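Local coordinates for cysteine desulfurase (Thermococcus onnurineus, PDB 5B89) that strips sulfur from L-cysteine with the aid of pyridoxal 5'-phosphate, leaving L-alanine and a sulfur for transfer to an acceptor, at the interface of chains A and B. Coordinates in Å, arbitrary orientation; residue numbers count along the deposited sequence, not the author numbering. Chains: chain A/B, Cysteine desulfurase.

Contact 1: the interface of chains A and B. Residues chain A 262-263, 266-267, 270, 275, 277; chain B 139, 142.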
loop_
_atom_site.group_PDB
_atom_site.type_symbol
_atom_site.label_atom_id
_atom_site.label_comp_id
_atom_site.label_asym_id
_atom_site.label_seq_id
_atom_site.Cartn_x
_atom_site.Cartn_y
_atom_site.Cartn_z
ATOM N N ILE A 262 6.355 9.094 -7.851
ATOM C CA ILE A 262 5.678 9.829 -8.909
ATOM C C ILE A 262 5.308 8.889 -10.043
ATOM O O ILE A 262 5.861 7.820 -10.321
ATOM C CB ILE A 262 6.560 11.004 -9.388
ATOM C CG1 ILE A 262 7.897 10.470 -9.854
ATOM C CG2 ILE A 262 6.709 12.028 -8.281
ATOM C CD1 ILE A 262 8.719 11.550 -10.615
ATOM N N GLY A 263 4.287 9.297 -10.780
ATOM C CA GLY A 263 3.812 8.468 -11.887
ATOM C C GLY A 263 2.410 8.704 -12.219
ATOM O O GLY A 263 1.921 9.851 -12.151
ATOM N N THR A 266 -0.247 11.536 -10.746
ATOM C CA THR A 266 0.446 12.674 -10.150
ATOM C C THR A 266 0.771 13.850 -11.082
ATOM O O THR A 266 1.324 14.781 -10.667
ATOM C CB THR A 266 1.752 12.243 -9.461
ATOM O OG1 THR A 266 2.771 11.945 -10.422
ATOM C CG2 THR A 266 1.480 11.033 -8.600
ATOM N N ILE A 267 0.375 13.740 -12.311
ATOM C CA ILE A 267 0.708 14.715 -13.298
ATOM C C ILE A 267 -0.399 15.564 -13.876
ATOM O O ILE A 267 -1.562 15.306 -13.787
ATOM C CB ILE A 267 1.367 14.057 -14.527
ATOM C CG1 ILE A 267 0.393 13.166 -15.266
ATOM C CG2 ILE A 267 2.551 13.197 -14.143
ATOM C CD1 ILE A 267 -0.398 13.885 -16.328
ATOM N N VAL A 270 2.920 15.519 -19.436
ATOM C CA VAL A 270 4.078 14.646 -19.603
ATOM C C VAL A 270 4.445 14.612 -21.068
ATOM O O VAL A 270 3.575 14.471 -21.930
ATOM C CB VAL A 270 3.805 13.161 -19.109
ATOM C CG1 VAL A 270 5.027 12.288 -19.342
ATOM C CG2 VAL A 270 3.317 13.162 -17.697
ATOM N N TYR A 275 8.111 16.388 -17.285
ATOM C CA TYR A 275 6.819 16.343 -16.671
ATOM C C TYR A 275 6.501 17.525 -15.818
ATOM O O TYR A 275 7.390 18.223 -15.368
ATOM C CB TYR A 275 6.705 15.002 -15.879
ATOM C CG TYR A 275 7.645 14.923 -14.664
ATOM C CD1 TYR A 275 7.258 15.396 -13.419
ATOM C CD2 TYR A 275 8.908 14.379 -14.796
ATOM C CE1 TYR A 275 8.139 15.360 -12.338
ATOM C CE2 TYR A 275 9.782 14.306 -13.697
ATOM C CZ TYR A 275 9.375 14.766 -12.490
ATOM O OH TYR A 275 10.231 14.707 -11.473
ATOM N N LEU A 277 3.834 18.149 -12.402
ATOM C CA LEU A 277 2.988 17.485 -11.394
ATOM C C LEU A 277 1.696 18.275 -11.195
ATOM O O LEU A 277 1.606 19.510 -11.466
ATOM C CB LEU A 277 3.744 17.330 -10.081
ATOM C CG LEU A 277 4.991 16.425 -10.202
ATOM C CD1 LEU A 277 5.527 16.206 -8.790
ATOM C CD2 LEU A 277 4.663 15.099 -10.903
ATOM N N LEU B 139 8.283 8.616 -15.593
ATOM C CA LEU B 139 8.673 9.647 -14.675
ATOM C C LEU B 139 9.802 9.273 -13.751
ATOM O O LEU B 139 10.692 10.089 -13.533
ATOM C CB LEU B 139 7.458 10.171 -13.887
ATOM C CG LEU B 139 6.721 11.353 -14.467
ATOM C CD1 LEU B 139 6.204 11.060 -15.847
ATOM C CD2 LEU B 139 5.615 11.777 -13.519
ATOM N N GLN B 142 12.872 9.625 -15.793
ATOM C CA GLN B 142 13.105 11.067 -16.094
ATOM C C GLN B 142 13.674 11.790 -14.964
ATOM O O GLN B 142 14.618 12.615 -15.162
ATOM C CB GLN B 142 11.797 11.734 -16.532
ATOM C CG GLN B 142 11.331 11.322 -17.892
ATOM C CD GLN B 142 9.971 11.929 -18.211
ATOM O OE1 GLN B 142 9.137 12.075 -17.301
ATOM N NE2 GLN B 142 9.718 12.209 -19.439
#
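The first turn of helix 139-148 of chain B drops B:Leu139 into a pocket of chain A, built from the loop around A:Ile262 and A:Gly263 and from the short strands 267-267, 269-271 and 274-277. This is a knob-in-pocket contact in which the branches of one leucine face different residues, A:Ile267 and A:Val270, and share a tyrosine. CD2 of B:Leu139 presses against CG2 of A:Ile267 at 3.4 Å, tighter than a usual methyl contact, while CD1 turns to CG1 of A:Val270, 3.9 Å away. The A:Ile262 side chain crosses that of B:Leu139 at about a right angle and puts its CD1 3.8 Å from CB of B:Leu139. Against the branch point lies the ring of A:Tyr275, its CG 3.7 Å from CG of B:Leu139, with CD2 of B:Leu139 over one face toward the rim. One helical turn on, B:Gln142 runs antiparallel past this ring, its amide plane only 23° from the ring plane and its OE1 3.4 Å from CD2 of A:Tyr275. Within chain A, A:Gly263 N donates a nearly straight hydrogen bond to A:Thr266 OG1, 3.1 Å, which helps to shape the loop. A helix start of one subunit thus plugs into a small hairpin that the other extends across the interface.

Contact 2: the interface of chains A and B. Residues chain A 64-66, 288; chain B 44-45, 235, 242.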
loop_
_atom_site.group_PDB
_atom_site.type_symbol
_atom_site.label_atom_id
_atom_site.label_comp_id
_atom_site.label_asym_id
_atom_site.label_seq_id
_atom_site.Cartn_x
_atom_site.Cartn_y
_atom_site.Cartn_z
ATOM N N ARG A 64 -17.174 -1.758 -8.125
ATOM C CA ARG A 64 -15.765 -1.954 -8.434
ATOM C C ARG A 64 -15.290 -1.220 -9.666
ATOM O O ARG A 64 -15.758 -1.460 -10.710
ATOM C CB ARG A 64 -15.538 -3.458 -8.574
ATOM C CG ARG A 64 -14.104 -3.921 -8.727
ATOM C CD ARG A 64 -13.208 -3.641 -7.524
ATOM N NE ARG A 64 -11.971 -4.329 -7.815
ATOM C CZ ARG A 64 -10.888 -3.802 -8.343
ATOM N NH1 ARG A 64 -10.708 -2.512 -8.397
ATOM N NH2 ARG A 64 -9.934 -4.612 -8.745
ATOM N N ALA A 65 -14.328 -0.340 -9.478
ATOM C CA ALA A 65 -13.794 0.453 -10.537
ATOM C C ALA A 65 -12.608 1.272 -10.032
ATOM O O ALA A 65 -12.415 1.406 -8.891
ATOM C CB ALA A 65 -14.864 1.386 -11.056
ATOM N N ASN A 66 -11.849 1.803 -10.962
ATOM C CA ASN A 66 -10.772 2.710 -10.647
ATOM C C ASN A 66 -11.401 4.120 -10.495
ATOM O O ASN A 66 -12.503 4.362 -10.861
ATOM C CB ASN A 66 -9.645 2.671 -11.700
ATOM C CG ASN A 66 -8.270 2.812 -11.073
ATOM O OD1 ASN A 66 -7.353 2.167 -11.469
ATOM N ND2 ASN A 66 -8.164 3.655 -10.125
ATOM N N THR A 288 -2.650 3.574 -8.823
ATOM C CA THR A 288 -4.025 3.326 -8.319
ATOM C C THR A 288 -3.923 3.223 -6.805
ATOM O O THR A 288 -3.153 2.393 -6.273
ATOM C CB THR A 288 -4.523 2.014 -8.890
ATOM O OG1 THR A 288 -4.555 2.073 -10.341
ATOM C CG2 THR A 288 -5.834 1.599 -8.246
ATOM N N ALA B 44 -8.042 -0.555 -16.522
ATOM C CA ALA B 44 -8.013 0.307 -15.368
ATOM C C ALA B 44 -8.010 -0.536 -14.123
ATOM O O ALA B 44 -7.189 -0.279 -13.211
ATOM C CB ALA B 44 -9.153 1.260 -15.344
ATOM N N THR B 45 -8.875 -1.509 -14.082
ATOM C CA THR B 45 -8.943 -2.419 -12.970
ATOM C C THR B 45 -9.903 -3.546 -13.355
ATOM O O THR B 45 -10.767 -3.339 -14.104
ATOM C CB THR B 45 -9.372 -1.706 -11.649
ATOM O OG1 THR B 45 -8.882 -2.396 -10.516
ATOM C CG2 THR B 45 -10.861 -1.586 -11.540
ATOM N N HIS B 235 -4.702 -5.618 -8.637
ATOM C CA HIS B 235 -6.068 -5.221 -8.999
ATOM C C HIS B 235 -6.458 -5.276 -10.452
ATOM O O HIS B 235 -7.559 -5.090 -10.809
ATOM C CB HIS B 235 -6.401 -3.832 -8.467
ATOM C CG HIS B 235 -5.674 -2.721 -9.149
ATOM N ND1 HIS B 235 -6.223 -2.031 -10.188
ATOM C CD2 HIS B 235 -4.452 -2.191 -8.954
ATOM C CE1 HIS B 235 -5.369 -1.133 -10.612
ATOM N NE2 HIS B 235 -4.285 -1.199 -9.875
ATOM N N THR B 242 -7.466 -4.028 -4.510
ATOM C CA THR B 242 -6.628 -2.845 -4.631
ATOM C C THR B 242 -5.632 -2.847 -3.486
ATOM O O THR B 242 -5.705 -3.596 -2.514
ATOM C CB THR B 242 -7.496 -1.584 -4.638
ATOM O OG1 THR B 242 -8.228 -1.510 -3.380
ATOM C CG2 THR B 242 -8.459 -1.587 -5.764
#
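Extended backbone at A:Ala65 and A:Asn66 passes B:Thr45, itself extended with phi -171°, just after B:Ala44 has turned with helical torsions. B:Thr45 shows how one hydroxyl can serve both subunits. Its OG1, swung away from the backbone N (chi1 -154°), accepts a hydrogen bond from NH1 of A:Arg64 at 2.8 Å, although it stands 25° out of the guanidinium plane; NH2 adds weaker bonds to OG1 and to the carbonyl O of B:His235. Within chain B the same OG1 donates to that carbonyl from above its plane and pairs with ND1 of B:His235 (2.7 Å, direction undecided); its one hydrogen can serve only one of them at a time, and the ND1 pair probably helps to fix the ring. A valine in place of B:Thr45 would probably leave the arginine's NH1 without this acceptor and the histidine ring freer to turn. Onto one face of that ring A:Thr288 lowers its methyl CG2, 3.6 Å from CE1 of B:His235, in a CH-pi contact. Both residues belong to the pyridoxal phosphate site, and B:His235 immediately precedes the lysine that carries the cofactor in this family, so chain A helps to complete chain B's pocket. A:Thr288 OG1 donates to OD1 of A:Asn66 as modelled, but OD1 also sits 3.0 Å from B:Ala44 O, two acceptors together, so the amide's orientation is doubtful. The methyl CG2 of B:Thr242 lies 3.6 Å from NH1 of A:Arg64.

Contact 3: the interface of chains A and B. Residues chain A 242-243, 289-290, 293; chain B 242-243, 290, 293.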
loop_
_atom_site.group_PDB
_atom_site.type_symbol
_atom_site.label_atom_id
_atom_site.label_comp_id
_atom_site.label_asym_id
_atom_site.label_seq_id
_atom_site.Cartn_x
_atom_site.Cartn_y
_atom_site.Cartn_z
ATOM N N THR A 242 -5.925 -3.648 6.638
ATOM C CA THR A 242 -4.535 -3.546 6.435
ATOM C C THR A 242 -4.276 -2.847 5.088
ATOM O O THR A 242 -5.145 -2.702 4.294
ATOM C CB THR A 242 -3.831 -4.921 6.436
ATOM O OG1 THR A 242 -4.352 -5.745 5.409
ATOM C CG2 THR A 242 -4.008 -5.626 7.777
ATOM N N GLY A 243 -3.051 -2.412 4.878
ATOM C CA GLY A 243 -2.667 -1.803 3.627
ATOM C C GLY A 243 -3.094 -0.368 3.394
ATOM O O GLY A 243 -3.036 0.076 2.323
ATOM N N PRO A 289 -4.697 4.008 -6.045
ATOM C CA PRO A 289 -4.624 3.939 -4.604
ATOM C C PRO A 289 -5.266 2.667 -4.118
ATOM O O PRO A 289 -5.980 1.925 -4.864
ATOM C CB PRO A 289 -5.465 5.143 -4.135
ATOM C CG PRO A 289 -5.730 5.938 -5.341
ATOM C CD PRO A 289 -5.605 5.055 -6.512
ATOM N N ASN A 290 -5.152 2.423 -2.808
ATOM C CA ASN A 290 -5.845 1.346 -2.196
ATOM C C ASN A 290 -7.304 1.792 -1.966
ATOM O O ASN A 290 -7.660 2.191 -0.832
ATOM C CB ASN A 290 -5.183 0.882 -0.954
ATOM C CG ASN A 290 -5.848 -0.328 -0.389
ATOM O OD1 ASN A 290 -6.819 -0.830 -0.915
ATOM N ND2 ASN A 290 -5.284 -0.838 0.742
ATOM N N GLY A 293 -9.175 -0.059 0.603
ATOM C CA GLY A 293 -8.674 0.167 1.957
ATOM C C GLY A 293 -9.131 1.537 2.471
ATOM O O GLY A 293 -9.394 1.623 3.663
ATOM N N THR B 242 -7.466 -4.028 -4.510
ATOM C CA THR B 242 -6.628 -2.845 -4.631
ATOM C C THR B 242 -5.632 -2.847 -3.486
ATOM O O THR B 242 -5.705 -3.596 -2.514
ATOM C CB THR B 242 -7.496 -1.584 -4.638
ATOM O OG1 THR B 242 -8.228 -1.510 -3.380
ATOM C CG2 THR B 242 -8.459 -1.587 -5.764
ATOM N N GLY B 243 -4.619 -2.014 -3.605
ATOM C CA GLY B 243 -3.654 -1.839 -2.569
ATOM C C GLY B 243 -2.563 -2.869 -2.413
ATOM O O GLY B 243 -1.828 -2.897 -1.440
ATOM N N ASN B 290 0.301 -5.159 3.630
ATOM C CA ASN B 290 -1.078 -5.346 3.382
ATOM C C ASN B 290 -1.414 -6.821 3.389
ATOM O O ASN B 290 -1.527 -7.482 2.336
ATOM C CB ASN B 290 -1.483 -4.754 2.063
ATOM C CG ASN B 290 -2.914 -4.763 1.842
ATOM O OD1 ASN B 290 -3.685 -5.276 2.636
ATOM N ND2 ASN B 290 -3.390 -4.181 0.681
ATOM N N GLY B 293 -4.545 -7.854 1.643
ATOM C CA GLY B 293 -4.413 -7.741 0.193
ATOM C C GLY B 293 -3.516 -8.812 -0.415
ATOM O O GLY B 293 -3.832 -9.297 -1.487
HETATM O O HOH W 1 -1.438 -0.791 0.281
#
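The N-cap of helix 291-307 in each chain, A:Asn290 or B:Asn290, meets the loop of B:Thr242 and B:Gly243 before strand 245-249, or its twin in chain A, across the two-fold axis. The capping atom does double duty. OD1 of A:Asn290 takes the backbone N of A:Gly293 from above its carbonyl plane, as an N-cap does, and also accepts the hydroxyl OG1 of B:Thr242 at 2.9 Å, which approaches closer to that plane, tilted 18° from it. The other end of the amide is fixed too: ND2 points, with the acceptor in the amide plane, to its own chain's A:Gly243 O at 2.9 Å. Held at both ends, the amide is probably kept in this orientation. It lies against B:Gly243, whose CA is 3.4 Å from CG of A:Asn290. CG stands opposite the backbone N (chi1 -175°), carrying the amide toward its mate; the two ND2 atoms of A:Asn290 and B:Asn290 come to 3.8 Å. One water joins the halves, 2.7 Å from the carbonyl O of A:Gly243 and equally far from that of B:Gly243. The site thus lies at the two-fold axis, where the starts of both helices 291-307 and the loops before both strands 245-249 converge.

Contacts 2 and 3 are neighbours, their C-alpha centres about 11 Å apart; the centre of contact 1 lies about 20 Å from that of contact 2 and 22 Å from that of contact 3. B:Thr242 belongs to both contact 2 and contact 3, and chain A continues directly from A:Thr288 in contact 2 to A:Pro289 and A:Asn290 in contact 3. Contacts 2 and 3 together therefore run from the cofactor site to the symmetry axis, whereas contact 1 adds an apolar hold farther out. With twins of contacts 1 and 2 generated by the two-fold, the arrangement suggests that dimer assembly and completion of both active sites go together.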